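Protein SCO1 homolog 1, mitochondrial (Arabidopsis thaliana, PDB 6N5U) binds copper(I) through a thioredoxin-fold domain and is thought to act in copper homeostasis, mitochondrial redox signalling or insertion of copper into cytochrome c oxidase. Local coordinates at residues Ile9-Leu15 and Val109-Arg114; Ile16-Gly20 and Val82-His86; Leu35-Phe39 and Leu128-Ile133; Asp48-Lys52 and Tyr148-His152; Asp67-Ile73 and Lys95-Leu99. The contacts are given in a common frame with arbitrary orientation. Residue numbers count along the deposited sequence, not the author numbering.

Contact 1 of 5, residues Ile9-Leu15 and Val109-Arg114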
# COMPACT_ATOMS: atom_id res chain seq x y z
N ILE A 9 -11.72 0.52 10.28
CA ILE A 9 -11.29 -0.06 9.00
C ILE A 9 -9.86 -0.52 9.14
O ILE A 9 -8.96 0.28 9.39
CB ILE A 9 -11.61 0.89 7.81
CG1 ILE A 9 -10.94 0.47 6.48
CG2 ILE A 9 -11.30 2.33 8.12
CD1 ILE A 9 -11.67 1.12 5.24
N GLY A 10 -9.70 -1.83 9.07
CA GLY A 10 -8.45 -2.54 9.27
C GLY A 10 -8.59 -3.61 10.32
O GLY A 10 -9.68 -3.84 10.86
N GLY A 11 -7.48 -4.27 10.61
CA GLY A 11 -7.42 -5.33 11.60
C GLY A 11 -6.27 -6.27 11.36
O GLY A 11 -5.57 -6.15 10.35
N PRO A 12 -6.08 -7.26 12.27
CA PRO A 12 -4.97 -8.22 12.11
C PRO A 12 -4.83 -8.93 10.77
O PRO A 12 -5.82 -9.28 10.11
CB PRO A 12 -5.25 -9.24 13.22
CG PRO A 12 -5.99 -8.47 14.26
CD PRO A 12 -6.85 -7.52 13.50
N PHE A 13 -3.58 -9.15 10.39
CA PHE A 13 -3.20 -9.87 9.18
C PHE A 13 -1.91 -10.64 9.42
O PHE A 13 -1.16 -10.29 10.34
CB PHE A 13 -3.03 -8.90 7.98
CG PHE A 13 -1.97 -7.83 8.10
CD1 PHE A 13 -0.63 -8.12 7.85
CD2 PHE A 13 -2.31 -6.51 8.39
CE1 PHE A 13 0.35 -7.13 7.95
CE2 PHE A 13 -1.34 -5.52 8.46
CZ PHE A 13 -0.01 -5.83 8.24
N SER A 14 -1.65 -11.68 8.62
CA SER A 14 -0.42 -12.45 8.64
C SER A 14 -0.01 -12.57 7.18
O SER A 14 -0.59 -13.34 6.43
CB SER A 14 -0.60 -13.81 9.30
OG SER A 14 0.66 -14.36 9.63
N LEU A 15 0.93 -11.72 6.76
CA LEU A 15 1.39 -11.65 5.38
C LEU A 15 2.90 -11.94 5.29
O LEU A 15 3.55 -12.12 6.32
CB LEU A 15 1.04 -10.26 4.77
CG LEU A 15 -0.45 -9.94 4.59
CD1 LEU A 15 -0.66 -8.49 4.27
CD2 LEU A 15 -1.06 -10.75 3.48
N VAL A 109 -7.07 -9.83 4.58
CA VAL A 109 -6.59 -8.44 4.75
C VAL A 109 -7.43 -7.45 3.90
O VAL A 109 -7.72 -6.35 4.38
CB VAL A 109 -5.06 -8.29 4.54
CG1 VAL A 109 -4.63 -8.55 3.10
CG2 VAL A 109 -4.56 -6.94 5.05
N ALA A 110 -7.86 -7.85 2.68
CA ALA A 110 -8.68 -6.99 1.84
C ALA A 110 -10.03 -6.81 2.51
O ALA A 110 -10.50 -5.68 2.60
CB ALA A 110 -8.83 -7.59 0.45
N ARG A 111 -10.60 -7.89 3.08
CA ARG A 111 -11.86 -7.85 3.83
C ARG A 111 -11.74 -6.84 4.98
O ARG A 111 -12.59 -5.97 5.09
CB ARG A 111 -12.19 -9.22 4.40
CG ARG A 111 -13.68 -9.50 4.50
CD ARG A 111 -14.03 -10.54 5.55
NE ARG A 111 -13.18 -11.73 5.52
CZ ARG A 111 -13.35 -12.77 4.70
NH1 ARG A 111 -14.33 -12.76 3.80
NH2 ARG A 111 -12.52 -13.81 4.76
N SER A 112 -10.67 -6.95 5.81
CA SER A 112 -10.39 -6.11 6.97
C SER A 112 -10.35 -4.63 6.62
O SER A 112 -10.91 -3.80 7.34
CB SER A 112 -9.08 -6.54 7.63
OG SER A 112 -9.27 -7.73 8.39
N TYR A 113 -9.73 -4.30 5.49
CA TYR A 113 -9.58 -2.94 4.99
C TYR A 113 -10.73 -2.53 4.06
O TYR A 113 -10.75 -1.42 3.58
CB TYR A 113 -8.17 -2.75 4.34
CG TYR A 113 -7.10 -2.70 5.41
CD1 TYR A 113 -6.56 -3.87 5.93
CD2 TYR A 113 -6.73 -1.49 6.00
CE1 TYR A 113 -5.66 -3.84 6.99
CE2 TYR A 113 -5.83 -1.45 7.06
CZ TYR A 113 -5.29 -2.63 7.55
OH TYR A 113 -4.40 -2.59 8.61
N ARG A 114 -11.73 -3.39 3.87
CA ARG A 114 -12.89 -3.11 3.02
C ARG A 114 -12.47 -2.80 1.57
O ARG A 114 -12.90 -1.82 0.96
CB ARG A 114 -13.81 -2.00 3.62
CG ARG A 114 -14.07 -2.06 5.15
CD ARG A 114 -14.57 -3.41 5.58
NE ARG A 114 -15.06 -3.42 6.95
CZ ARG A 114 -15.16 -4.52 7.69
NH1 ARG A 114 -14.75 -5.68 7.21
NH2 ARG A 114 -15.66 -4.45 8.92

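Contact 2 of 5, residues Ile16-Gly20 and Val82-His86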
# COMPACT_ATOMS: atom_id res chain seq x y z
N ILE A 16 3.43 -12.02 4.05
CA ILE A 16 4.85 -12.24 3.79
C ILE A 16 5.41 -10.97 3.16
O ILE A 16 4.88 -10.50 2.15
CB ILE A 16 5.13 -13.50 2.95
CG1 ILE A 16 4.55 -14.76 3.63
CG2 ILE A 16 6.63 -13.68 2.72
CD1 ILE A 16 3.36 -15.32 2.98
N ARG A 17 6.47 -10.42 3.77
CA ARG A 17 7.14 -9.21 3.31
C ARG A 17 8.07 -9.52 2.13
O ARG A 17 8.46 -10.67 1.95
CB ARG A 17 7.88 -8.57 4.49
CG ARG A 17 8.36 -7.15 4.27
CD ARG A 17 8.76 -6.52 5.58
NE ARG A 17 9.98 -7.13 6.12
CZ ARG A 17 10.35 -7.05 7.39
NH1 ARG A 17 9.60 -6.41 8.28
NH2 ARG A 17 11.48 -7.62 7.79
N ASP A 18 8.40 -8.50 1.31
CA ASP A 18 9.25 -8.57 0.11
C ASP A 18 10.64 -9.19 0.36
O ASP A 18 11.32 -9.56 -0.60
CB ASP A 18 9.38 -7.18 -0.55
CG ASP A 18 10.11 -6.16 0.29
OD1 ASP A 18 11.37 -6.14 0.24
OD2 ASP A 18 9.44 -5.40 1.01
N ASP A 19 11.06 -9.30 1.64
CA ASP A 19 12.33 -9.88 2.04
C ASP A 19 12.19 -11.37 2.36
O ASP A 19 13.20 -12.05 2.57
CB ASP A 19 12.92 -9.11 3.23
CG ASP A 19 12.12 -9.14 4.52
OD1 ASP A 19 10.91 -9.49 4.47
OD2 ASP A 19 12.69 -8.80 5.57
N GLY A 20 10.96 -11.87 2.34
CA GLY A 20 10.64 -13.27 2.63
C GLY A 20 10.20 -13.53 4.07
O GLY A 20 9.77 -14.63 4.38
N VAL A 82 7.03 -13.19 -3.69
CA VAL A 82 7.98 -12.42 -2.89
C VAL A 82 9.02 -11.74 -3.79
O VAL A 82 9.17 -10.53 -3.70
CB VAL A 82 8.61 -13.24 -1.73
CG1 VAL A 82 9.77 -12.51 -1.06
CG2 VAL A 82 7.54 -13.59 -0.69
N GLN A 83 9.65 -12.51 -4.71
CA GLN A 83 10.68 -12.03 -5.64
C GLN A 83 10.13 -11.00 -6.61
O GLN A 83 10.82 -10.03 -6.91
CB GLN A 83 11.31 -13.20 -6.40
CG GLN A 83 12.68 -12.91 -7.01
CD GLN A 83 13.08 -13.97 -8.04
OE1 GLN A 83 13.05 -15.18 -7.79
NE2 GLN A 83 13.46 -13.51 -9.23
N GLN A 84 8.88 -11.22 -7.08
CA GLN A 84 8.18 -10.31 -7.99
C GLN A 84 7.86 -8.98 -7.28
O GLN A 84 8.19 -7.92 -7.81
CB GLN A 84 6.91 -10.98 -8.56
CG GLN A 84 6.05 -10.08 -9.46
CD GLN A 84 6.63 -9.78 -10.82
OE1 GLN A 84 7.71 -10.24 -11.19
NE2 GLN A 84 5.91 -9.02 -11.62
N VAL A 85 7.27 -9.05 -6.08
CA VAL A 85 6.93 -7.88 -5.27
C VAL A 85 8.20 -7.10 -4.88
O VAL A 85 8.21 -5.88 -4.98
CB VAL A 85 6.05 -8.26 -4.04
CG1 VAL A 85 5.84 -7.06 -3.12
CG2 VAL A 85 4.71 -8.82 -4.48
N HIS A 86 9.28 -7.83 -4.49
CA HIS A 86 10.57 -7.24 -4.11
C HIS A 86 11.16 -6.41 -5.25
O HIS A 86 11.52 -5.25 -5.03
CB HIS A 86 11.57 -8.33 -3.68
CG HIS A 86 12.86 -7.76 -3.19
ND1 HIS A 86 13.00 -7.32 -1.89
CD2 HIS A 86 14.01 -7.54 -3.86
CE1 HIS A 86 14.24 -6.87 -1.79
NE2 HIS A 86 14.89 -6.98 -2.96

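Contact 3 of 5, residues Leu35-Phe39 and Leu128-Ile133. With CU1 (copper (I) ion), chain D.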
# COMPACT_ATOMS: atom_id res chain seq x y z
N LEU A 35 -0.86 2.61 3.49
CA LEU A 35 -1.07 1.31 2.82
C LEU A 35 -1.77 1.50 1.48
O LEU A 35 -2.80 2.17 1.44
CB LEU A 35 -1.89 0.32 3.67
CG LEU A 35 -1.58 0.13 5.15
CD1 LEU A 35 -2.77 -0.48 5.85
CD2 LEU A 35 -0.41 -0.80 5.37
N TYR A 36 -1.21 0.94 0.40
CA TYR A 36 -1.77 1.03 -0.95
C TYR A 36 -1.96 -0.40 -1.43
O TYR A 36 -1.03 -1.20 -1.39
CB TYR A 36 -0.88 1.86 -1.94
CG TYR A 36 -1.38 1.83 -3.37
CD1 TYR A 36 -2.47 2.61 -3.77
CD2 TYR A 36 -0.83 0.96 -4.31
CE1 TYR A 36 -3.00 2.51 -5.05
CE2 TYR A 36 -1.35 0.85 -5.60
CZ TYR A 36 -2.44 1.64 -5.97
OH TYR A 36 -2.96 1.56 -7.24
N PHE A 37 -3.17 -0.71 -1.87
CA PHE A 37 -3.47 -2.06 -2.37
C PHE A 37 -3.36 -2.00 -3.90
O PHE A 37 -3.94 -1.10 -4.52
CB PHE A 37 -4.87 -2.52 -1.91
CG PHE A 37 -4.98 -2.86 -0.43
CD1 PHE A 37 -5.02 -1.86 0.54
CD2 PHE A 37 -5.09 -4.19 -0.01
CE1 PHE A 37 -5.10 -2.17 1.89
CE2 PHE A 37 -5.18 -4.50 1.35
CZ PHE A 37 -5.17 -3.48 2.29
N GLY A 38 -2.56 -2.90 -4.45
CA GLY A 38 -2.32 -2.95 -5.89
C GLY A 38 -1.90 -4.30 -6.39
O GLY A 38 -2.04 -5.29 -5.68
N PHE A 39 -1.39 -4.36 -7.65
CA PHE A 39 -0.88 -5.55 -8.34
C PHE A 39 0.25 -5.17 -9.32
O PHE A 39 0.10 -4.20 -10.07
CB PHE A 39 -2.00 -6.39 -8.98
CG PHE A 39 -2.63 -5.96 -10.28
CD1 PHE A 39 -3.64 -5.00 -10.30
CD2 PHE A 39 -2.33 -6.62 -11.47
CE1 PHE A 39 -4.24 -4.62 -11.51
CE2 PHE A 39 -2.95 -6.26 -12.67
CZ PHE A 39 -3.89 -5.26 -12.69
N LEU A 128 -6.16 -9.11 -15.54
CA LEU A 128 -5.85 -7.98 -14.70
C LEU A 128 -6.70 -8.14 -13.45
O LEU A 128 -7.56 -9.01 -13.43
CB LEU A 128 -6.11 -6.62 -15.40
CG LEU A 128 -5.26 -6.28 -16.64
CD1 LEU A 128 -5.78 -5.07 -17.33
CD2 LEU A 128 -3.83 -6.10 -16.30
N VAL A 129 -6.40 -7.41 -12.40
CA VAL A 129 -7.19 -7.41 -11.18
C VAL A 129 -7.86 -6.03 -11.06
O VAL A 129 -7.19 -5.00 -11.06
CB VAL A 129 -6.41 -7.83 -9.90
CG1 VAL A 129 -7.30 -7.73 -8.66
CG2 VAL A 129 -5.84 -9.25 -10.04
N ASP A 130 -9.19 -6.02 -11.09
CA ASP A 130 -9.99 -4.82 -10.93
C ASP A 130 -10.08 -4.61 -9.41
O ASP A 130 -10.42 -5.54 -8.69
CB ASP A 130 -11.37 -5.04 -11.55
CG ASP A 130 -12.27 -3.83 -11.59
OD1 ASP A 130 -11.76 -2.71 -11.46
OD2 ASP A 130 -13.49 -4.01 -11.77
N HIS A 131 -9.70 -3.43 -8.93
CA HIS A 131 -9.67 -3.20 -7.48
C HIS A 131 -9.91 -1.75 -7.10
O HIS A 131 -9.92 -0.86 -7.95
CB HIS A 131 -8.34 -3.69 -6.89
CG HIS A 131 -7.14 -2.95 -7.42
ND1 HIS A 131 -6.63 -1.84 -6.76
CD2 HIS A 131 -6.43 -3.15 -8.55
CE1 HIS A 131 -5.60 -1.45 -7.48
NE2 HIS A 131 -5.44 -2.22 -8.57
N SER A 132 -10.07 -1.54 -5.78
CA SER A 132 -10.32 -0.24 -5.15
C SER A 132 -9.02 0.56 -5.20
O SER A 132 -7.96 0.03 -4.85
CB SER A 132 -10.73 -0.44 -3.69
OG SER A 132 -11.66 -1.49 -3.49
N ILE A 133 -9.09 1.81 -5.70
CA ILE A 133 -7.89 2.69 -5.77
C ILE A 133 -7.92 3.48 -4.49
O ILE A 133 -8.69 4.45 -4.34
CB ILE A 133 -7.80 3.52 -7.06
CG1 ILE A 133 -7.81 2.58 -8.28
CG2 ILE A 133 -6.54 4.40 -7.05
CD1 ILE A 133 -8.71 3.01 -9.41
CU CU1 D . -3.84 -1.29 -10.30

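Contact 4 of 5, residues Asp48-Lys52 and Tyr148-His152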
# COMPACT_ATOMS: atom_id res chain seq x y z
N ASP A 48 1.31 4.87 -11.33
CA ASP A 48 1.03 6.29 -11.08
C ASP A 48 0.83 6.61 -9.60
O ASP A 48 1.41 7.57 -9.10
CB ASP A 48 -0.17 6.80 -11.90
CG ASP A 48 0.02 6.79 -13.40
OD1 ASP A 48 1.18 6.71 -13.86
OD2 ASP A 48 -1.00 6.86 -14.13
N GLU A 49 -0.03 5.84 -8.93
CA GLU A 49 -0.38 5.97 -7.52
C GLU A 49 0.82 5.82 -6.61
O GLU A 49 0.96 6.58 -5.66
CB GLU A 49 -1.47 4.97 -7.16
CG GLU A 49 -2.78 5.27 -7.86
CD GLU A 49 -3.39 6.61 -7.50
OE1 GLU A 49 -3.93 6.73 -6.38
OE2 GLU A 49 -3.30 7.55 -8.33
N LEU A 50 1.71 4.85 -6.94
CA LEU A 50 2.93 4.62 -6.19
C LEU A 50 3.94 5.70 -6.43
O LEU A 50 4.60 6.13 -5.49
CB LEU A 50 3.53 3.24 -6.46
CG LEU A 50 2.80 2.05 -5.83
CD1 LEU A 50 3.30 0.76 -6.43
CD2 LEU A 50 2.92 2.05 -4.27
N ILE A 51 4.05 6.19 -7.68
CA ILE A 51 4.98 7.30 -7.98
C ILE A 51 4.55 8.50 -7.11
O ILE A 51 5.40 9.08 -6.42
CB ILE A 51 5.10 7.64 -9.51
CG1 ILE A 51 5.86 6.56 -10.29
CG2 ILE A 51 5.79 9.00 -9.71
CD1 ILE A 51 5.55 6.52 -11.80
N LYS A 52 3.21 8.82 -7.10
CA LYS A 52 2.56 9.86 -6.28
C LYS A 52 2.92 9.64 -4.81
O LYS A 52 3.42 10.56 -4.17
CB LYS A 52 1.03 9.78 -6.43
CG LYS A 52 0.26 10.96 -5.81
CD LYS A 52 -1.12 10.60 -5.25
CE LYS A 52 -2.10 10.03 -6.26
NZ LYS A 52 -3.41 9.75 -5.62
N TYR A 148 -7.36 8.25 1.38
CA TYR A 148 -6.98 9.09 0.23
C TYR A 148 -7.26 8.36 -1.10
O TYR A 148 -6.63 7.33 -1.40
CB TYR A 148 -5.51 9.53 0.33
CG TYR A 148 -5.20 10.38 1.55
CD1 TYR A 148 -5.38 11.76 1.52
CD2 TYR A 148 -4.71 9.81 2.72
CE1 TYR A 148 -5.13 12.54 2.64
CE2 TYR A 148 -4.44 10.59 3.84
CZ TYR A 148 -4.66 11.95 3.80
OH TYR A 148 -4.41 12.71 4.91
N GLY A 149 -8.19 8.92 -1.88
CA GLY A 149 -8.58 8.38 -3.18
C GLY A 149 -7.68 8.73 -4.35
O GLY A 149 -6.61 9.34 -4.18
N LYS A 150 -8.11 8.33 -5.57
CA LYS A 150 -7.43 8.53 -6.86
C LYS A 150 -7.26 10.02 -7.21
O LYS A 150 -6.27 10.39 -7.83
CB LYS A 150 -8.20 7.79 -7.98
CG LYS A 150 -7.68 7.98 -9.43
CD LYS A 150 -6.32 7.29 -9.71
CE LYS A 150 -5.58 7.83 -10.93
NZ LYS A 150 -4.21 7.26 -11.11
N ASN A 151 -8.23 10.85 -6.83
CA ASN A 151 -8.29 12.28 -7.15
C ASN A 151 -7.16 13.18 -6.54
O ASN A 151 -6.90 14.27 -7.08
CB ASN A 151 -9.66 12.84 -6.79
CG ASN A 151 -10.75 12.33 -7.71
OD1 ASN A 151 -10.54 11.52 -8.63
ND2 ASN A 151 -11.96 12.82 -7.48
N HIS A 152 -6.49 12.71 -5.47
CA HIS A 152 -5.38 13.41 -4.83
C HIS A 152 -4.16 13.49 -5.74
O HIS A 152 -3.90 12.56 -6.50
CB HIS A 152 -4.99 12.73 -3.51
CG HIS A 152 -5.91 13.06 -2.38
ND1 HIS A 152 -5.86 14.29 -1.74
CD2 HIS A 152 -6.88 12.31 -1.81
CE1 HIS A 152 -6.80 14.25 -0.81
NE2 HIS A 152 -7.44 13.09 -0.82

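Contact 5 of 5, residues Asp67-Ile73 and Lys95-Leu99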
# COMPACT_ATOMS: atom_id res chain seq x y z
N ASP A 67 9.04 10.58 9.14
CA ASP A 67 9.26 9.46 8.23
C ASP A 67 7.96 8.65 8.16
O ASP A 67 7.48 8.12 9.17
CB ASP A 67 10.44 8.58 8.68
CG ASP A 67 11.79 9.18 8.38
OD1 ASP A 67 12.15 9.26 7.18
OD2 ASP A 67 12.49 9.59 9.34
N VAL A 68 7.33 8.64 6.98
CA VAL A 68 6.10 7.89 6.75
C VAL A 68 6.49 6.70 5.89
O VAL A 68 7.22 6.86 4.91
CB VAL A 68 4.96 8.75 6.16
CG1 VAL A 68 3.70 7.92 5.99
CG2 VAL A 68 4.68 9.96 7.04
N VAL A 69 6.04 5.48 6.29
CA VAL A 69 6.40 4.26 5.58
C VAL A 69 5.35 3.89 4.55
O VAL A 69 4.22 3.58 4.92
CB VAL A 69 6.74 3.06 6.51
CG1 VAL A 69 7.28 1.87 5.70
CG2 VAL A 69 7.73 3.46 7.60
N PRO A 70 5.71 3.87 3.24
CA PRO A 70 4.74 3.43 2.23
C PRO A 70 4.70 1.90 2.24
O PRO A 70 5.75 1.25 2.41
CB PRO A 70 5.30 4.01 0.93
CG PRO A 70 6.79 4.13 1.15
CD PRO A 70 7.03 4.19 2.63
N VAL A 71 3.48 1.34 2.12
CA VAL A 71 3.26 -0.10 2.09
C VAL A 71 2.41 -0.53 0.88
O VAL A 71 1.24 -0.16 0.77
CB VAL A 71 2.70 -0.64 3.43
CG1 VAL A 71 2.32 -2.13 3.35
CG2 VAL A 71 3.67 -0.39 4.59
N PHE A 72 2.99 -1.36 -0.01
CA PHE A 72 2.27 -1.94 -1.14
C PHE A 72 1.73 -3.34 -0.73
O PHE A 72 2.54 -4.20 -0.37
CB PHE A 72 3.22 -2.08 -2.33
CG PHE A 72 2.73 -2.92 -3.48
CD1 PHE A 72 1.90 -2.38 -4.45
CD2 PHE A 72 3.15 -4.23 -3.63
CE1 PHE A 72 1.47 -3.15 -5.54
CE2 PHE A 72 2.72 -5.01 -4.72
CZ PHE A 72 1.87 -4.47 -5.66
N ILE A 73 0.39 -3.56 -0.76
CA ILE A 73 -0.21 -4.87 -0.47
C ILE A 73 -0.79 -5.40 -1.76
O ILE A 73 -1.57 -4.71 -2.41
CB ILE A 73 -1.23 -4.81 0.67
CG1 ILE A 73 -0.61 -4.17 1.94
CG2 ILE A 73 -1.83 -6.22 0.94
CD1 ILE A 73 -1.60 -4.01 3.16
N LYS A 95 12.24 2.97 0.45
CA LYS A 95 11.61 2.69 1.73
C LYS A 95 10.22 2.09 1.58
O LYS A 95 9.50 1.97 2.57
CB LYS A 95 11.65 3.94 2.64
CG LYS A 95 13.05 4.15 3.24
CD LYS A 95 13.22 5.51 3.86
CE LYS A 95 14.55 5.69 4.55
NZ LYS A 95 14.61 6.98 5.29
N LEU A 96 9.90 1.57 0.37
CA LEU A 96 8.61 0.94 0.10
C LEU A 96 8.62 -0.57 0.37
O LEU A 96 9.24 -1.32 -0.36
CB LEU A 96 8.09 1.27 -1.33
CG LEU A 96 6.84 0.55 -1.89
CD1 LEU A 96 5.58 0.87 -1.11
CD2 LEU A 96 6.62 0.93 -3.32
N ILE A 97 7.89 -0.98 1.42
CA ILE A 97 7.65 -2.37 1.86
C ILE A 97 6.58 -3.00 0.95
O ILE A 97 5.56 -2.37 0.66
CB ILE A 97 7.18 -2.35 3.36
CG1 ILE A 97 8.32 -1.87 4.29
CG2 ILE A 97 6.60 -3.70 3.83
CD1 ILE A 97 7.95 -1.78 5.79
N GLY A 98 6.82 -4.23 0.54
CA GLY A 98 5.90 -5.00 -0.28
C GLY A 98 5.37 -6.19 0.49
O GLY A 98 6.16 -6.94 1.05
N LEU A 99 4.02 -6.33 0.58
CA LEU A 99 3.35 -7.42 1.28
C LEU A 99 2.55 -8.25 0.32
O LEU A 99 1.86 -7.73 -0.54
CB LEU A 99 2.43 -6.94 2.41
CG LEU A 99 3.00 -6.03 3.51
CD1 LEU A 99 1.92 -5.69 4.52
CD2 LEU A 99 4.19 -6.67 4.22

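Contact 1 of 5, residues Ile9-Leu15 and Val109-Arg114
Y113, whose chi1 of -73° (m) swings the ring from a sideways CA-CB bond toward I9-L15, forms the floor on which G10 lies. G10 CA sits 3.6 Å from the Y113 ring centroid, 12° off the normal, a CH-pi contact over the face; a CB here would stand 3.0 Å from Y113 CE2 and, at phi 126°, also crowd the I9 carbonyl. Next to it, G10 N donates to S112 O (2.9 Å, 132° at the hydrogen) in the last helical turn. That turn ends in a Schellman motif, with R114 at positive phi (59°) and R114 N bonded to R111 O (3.0 Å); R114 NH1 also bonds to R111 O (3.0 Å). I9, extended (t, t), brings CD1 to 3.2 Å from Y113 O. F13 CB meets V109 CG2 at 3.8 Å, and L15 CD1 reaches V109 CG1 at 4.1 Å. The chemistry changes from one backbone hydrogen bond at the helix end to apolar contact deeper in, fastening the N-terminal segment to helix 103-112 of the thioredoxin fold.

Contact 2 of 5, residues Ile16-Gly20 and Val82-His86
A histidine-carboxylate hydrogen bond at the protein surface is the distinctive feature here: H86 ND1 donates to D18 OD1 at 2.9 Å, with 142° at the hydrogen. It ties a type I beta turn, R17 to G20, to helix 82-89 of this thioredoxin fold, the turn beginning on the last residue of strand 14-17 of the mixed sheet. The backbones come closest at the same pair, D18 CA lying 4.6 Å from H86 CA. D18 is placed for two tasks, since its other carboxylate oxygen, OD2, is hydrogen-bonded to the backbone N of G98 on the adjacent strand 97-100; one side chain therefore links turn, helix and sheet. The turn is closed by G20 N to R17 O (2.8 Å), and G20 fills the last position of the turn with a phi of 97°. On the side of the turn away from the helix, R17 NH2 and D19 OD2 form a salt bridge of 2.8 Å. V82 CG1, one turn before H86 in the helix, packs against the turn backbone, 3.4 Å from D18 O and 3.7 Å from G20 N. Apolar contact comes from V82 CG2, which meets I16 CG2 at 3.5 Å.

Contact 3 of 5, residues Leu35-Phe39 and Leu128-Ile133
The F39 ring is the main bump of this buried contact, filling a hollow formed by L128, V129 and H131. V129 lies over one ring face, its CB 4.2 Å from the F39 centroid and 15° off the normal, a CH-pi contact, while F39 CE1 comes to 3.0 Å from V129 O. L128 CD2 meets the ring edge at F39 CZ (3.7 Å), and H131 NE2 approaches F39 CD1 at 3.7 Å. The F39 and H131 rings meet rim to rim, planes at 86° and centroids 5.8 Å apart. H131 projects into a recess of the opposing backbone, with CE1 3.4 Å from F37 O and 3.9 Å from G38 CA; Y36 OH, 4.0 Å from H131 CE1, borders it. No hydrogen bond joins the segments, and the axes of strands 35-38 and 128-131 stay 8.7 Å apart at 134°, so side chains rather than sheet pairing bring the beta hairpin 117-131 onto the thioredoxin core. H131 ND1 donates to S132 O (3.0 Å), and NE2 binds copper(I) at 2.5 Å, with C42 and C46 completing the site. Engaged at ND1 and flanked by aromatic and backbone atoms, the ring is probably held with NE2 facing the metal.

Contact 4 of 5, residues Asp48-Lys52 and Tyr148-His152
Y148, at the start of this loop, has its CA-CB bond directed at helix 45-64, but the ring leads away to pack on helix 154-167. G149 follows, its atom O 3.5 Å from K52 NZ, and begins a type I beta turn that runs to H152. K150 points its CA-CB bond away from the helix, yet its long side chain, with chi2 at 70° (p), bends back so that NZ forms a salt bridge with E49 OE2 at 2.9 Å. D48 OD2, 4.4 Å from K150 NZ, is too far for one. Within the helix, K52 NZ binds the other carboxylate oxygen, E49 OE1, at 3.2 Å, so E49, K52 and K150 make a salt-bridge network with the glutamate between two lysines. In the thioredoxin fold seen here, this network joins helix 45-64, which carries the copper ligand C46 near its start, to the connection between edge strand 144-148 and helix 154-167. The nearest atom of the E49 side chain is about 7 Å from the copper ion. After N151, H152 turns its ring away, where ND1 makes a weak hydrogen bond to S156 OG. H152 O accepts a weak hydrogen bond from K52 NZ at 3.0 Å.

Contact 5 of 5, residues Asp67-Ile73 and Lys95-Leu99
Between strands 68-73 and 97-99 the apolar centre is built from V71, I73, I97 and L99, which project from one face of the sheet. L99 CD1 bridges two neighbours, at 3.8 Å from V71 CG1 and 3.9 Å from I73 CG1, while V71 CG2 lies 4.2 Å from I97 CB. F72 points to the other face, beside G98, and there L96 CD1 packs on F72 CB (4.0 Å) and P70 CB (3.8 Å). Outward from this core, V69 CG1 touches I97 CD1 at 3.7 Å. The backbone pairing is parallel: bridges V71-I97, F72-G98 and I73-L99 have CA separations of 4.9, 4.8 and 4.7 Å, and the axes approach to 4.7 Å at 25°. Hydrogen bonds run from I97 N to P70 O (3.2 Å), F72 N to I97 O (2.8 Å) and L99 N to F72 O (2.8 Å). At the polar edge, D67 OD1 and K95 NZ form a long salt bridge of 3.8 Å; D67 is poorly ordered, and its OD2 has a salt-bridge partner in K61. The two strands belong to a beta-alpha-beta crossover through helix 82-89, against whose V85 and V89 the F72 side chain packs. Helix 45-64 touches P70 on that same side through L53 and I57, and strand 32-38 pairs with the other edge of strand 68-74.

Overall arrangement
Contact 5 lies nearest the chain's centre, about 6 Å between centres, and its mixed sheet links contacts 1, 2 and 3. Contacts 1 and 2 share strand 14-17, their centres about 19 Å apart, and L99 of contact 5 packs on L15 of contact 1. Strands 32-38 and 68-74 pair between contacts 3 and 5, whereas contacts 3 and 4, centres about 12 Å apart, meet through Y36, I133 and E49. Along the chain, contact 5 nests within contacts 1, 3 and 4, and contact 2 within contact 1; contact 2 crosses 3, 4 and 5, while 1, 3 and 4 cross one another. Distant segments thus interlock in one thioredoxin-fold domain, with copper at contact 3.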